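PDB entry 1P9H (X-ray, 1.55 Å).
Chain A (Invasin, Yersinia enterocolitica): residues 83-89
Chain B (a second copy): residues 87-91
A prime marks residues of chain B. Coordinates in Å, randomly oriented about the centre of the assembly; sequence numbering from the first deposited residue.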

# COMPACT_ATOMS: atom_id res chain seq x y z
N VAL A 83 -1.16 19.89 -3.54
CA VAL A 83 -0.66 20.33 -2.25
C VAL A 83 -0.52 19.06 -1.42
O VAL A 83 -1.43 18.23 -1.40
CB VAL A 83 -1.66 21.28 -1.57
CG1 VAL A 83 -1.18 21.64 -0.17
CG2 VAL A 83 -1.83 22.54 -2.41
N ASN A 84 0.62 18.91 -0.75
CA ASN A 84 0.88 17.74 0.09
C ASN A 84 0.84 16.40 -0.62
O ASN A 84 0.72 15.37 0.03
CB ASN A 84 -0.10 17.69 1.26
CG ASN A 84 0.05 18.86 2.21
OD1 ASN A 84 1.16 19.31 2.48
ND2 ASN A 84 -1.07 19.35 2.72
N SER A 85 0.92 16.39 -1.95
CA SER A 85 0.89 15.12 -2.68
C SER A 85 2.26 14.46 -2.68
O SER A 85 3.28 15.12 -2.48
CB SER A 85 0.40 15.33 -4.12
OG SER A 85 1.26 16.18 -4.85
N VAL A 86 2.27 13.15 -2.89
CA VAL A 86 3.51 12.38 -2.89
C VAL A 86 3.54 11.43 -4.08
O VAL A 86 2.63 10.62 -4.25
CB VAL A 86 3.64 11.55 -1.59
CG1 VAL A 86 4.96 10.79 -1.59
CG2 VAL A 86 3.54 12.47 -0.37
N ALA A 87 4.59 11.53 -4.89
CA ALA A 87 4.73 10.67 -6.06
C ALA A 87 6.15 10.13 -6.13
O ALA A 87 7.10 10.90 -6.25
CB ALA A 87 4.41 11.45 -7.33
N ILE A 88 6.30 8.81 -6.04
CA ILE A 88 7.62 8.21 -6.12
C ILE A 88 7.62 7.08 -7.14
O ILE A 88 6.76 6.20 -7.12
CB ILE A 88 8.09 7.68 -4.75
CG1 ILE A 88 8.26 8.86 -3.79
CG2 ILE A 88 9.42 6.92 -4.91
CD1 ILE A 88 8.87 8.50 -2.45
N GLY A 89 8.61 7.13 -8.03
CA GLY A 89 8.73 6.15 -9.08
C GLY A 89 8.86 6.87 -10.40
O GLY A 89 8.36 7.99 -10.54
N ALA B 87 9.13 6.81 6.95
CA ALA B 87 8.05 7.79 6.89
C ALA B 87 8.29 8.74 5.73
O ALA B 87 9.29 9.45 5.71
CB ALA B 87 7.98 8.57 8.20
N ILE B 88 7.38 8.76 4.77
CA ILE B 88 7.51 9.66 3.63
C ILE B 88 6.22 10.43 3.41
O ILE B 88 5.13 9.86 3.36
CB ILE B 88 7.89 8.90 2.34
CG1 ILE B 88 9.28 8.28 2.52
CG2 ILE B 88 7.88 9.86 1.14
CD1 ILE B 88 9.85 7.64 1.26
N GLY B 89 6.37 11.74 3.30
CA GLY B 89 5.24 12.62 3.11
C GLY B 89 5.32 13.73 4.15
O GLY B 89 5.89 13.53 5.22
N PRO B 90 4.78 14.91 3.85
CA PRO B 90 4.83 16.00 4.83
C PRO B 90 4.05 15.65 6.09
O PRO B 90 2.90 15.22 6.01
CB PRO B 90 4.24 17.19 4.07
CG PRO B 90 3.27 16.53 3.12
CD PRO B 90 4.06 15.33 2.63
N LEU B 91 4.69 15.81 7.24
CA LEU B 91 4.08 15.52 8.54
C LEU B 91 3.74 14.05 8.75
O LEU B 91 2.94 13.70 9.61
CB LEU B 91 2.84 16.39 8.76
CG LEU B 91 3.11 17.90 8.73
CD1 LEU B 91 1.82 18.66 8.98
CD2 LEU B 91 4.15 18.25 9.78

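The contact between these two stretches is a packing of apolar side chains. No hydrogen bond crosses between them, and the 222 Å² buried, both sides summed, falls chiefly on Pro90′ (55 Å²), Ile88′ (49 Å²) and Val86 (42 Å²). The backbones stay well apart: the nearest CA pairs are Val86 to Gly89′ at 6.2 Å and Asn84 to Pro90′ at 6.4 Å, so side chains bridge most of the gap.

Val86 is the hub on chain A. Its CA-to-CB bond points toward the other stretch, and with chi1 at -178° (t) its two methyls meet different neighbours. CG1 lies 4.1 Å from Ile88′ CG2, while CG2 lies 3.9 Å from Gly89′ CA and 4.2 Å from Pro90′ CD. A beta-branched residue suits this place: two methyls diverging from one CB touch three consecutive residues, and the strand conformation (phi/psi -135/124) is one that valine readily adopts.

Ile88′ also directs its CA-to-CB bond toward the partner. Ile88′ CG2 lies 4.1 Å from Val86 CG1 and 4.0 Å from Ile88 CD1, and Ile88′ CD1 lies 3.9 Å from the same Ile88 CD1. Both isoleucines have chi1 -65° (m) and chi2 -173° (t). Ile88, with 30 Å² covered, thus reaches out with CD1, the end of its long arm, to meet both methyls of Ile88′.

Pro90′ has the most surface covered. Its CA-to-CB bond points toward chain A, and its ring carbons touch two chemically different neighbours: CD approaches the Val86 methyl, and CG sits 3.5 Å from Asn84 OD1, a van der Waals contact. Phi of -64° is natural to proline, whose compact apolar ring offers CG and CD without a flexible chain to order. The CA-to-CB bond of Asn84 runs sideways, and chi1 at -64° (m) with chi2 at -39° places OD1 near the proline. Asn84 has positive phi (60/17), a conformation asparagine tolerates better than most residues, and its partly exposed position is compatible with a polar group at the margin of an apolar patch.

Between Ile88′ and Pro90′, Gly89′ leaves its CA open to Val86 CG2. Its backbone angles (129/152) by themselves call for glycine, because a CB would be jammed against the preceding carbonyl oxygen; an ideal CB would also come within 3.7 Å of Val86 CG2. Ser85 turns its CA-to-CB bond away from the partner, in keeping with the alternation that leaves Val86 and Ile88 facing chain B, and its OG hydrogen-bonds elsewhere in the structure.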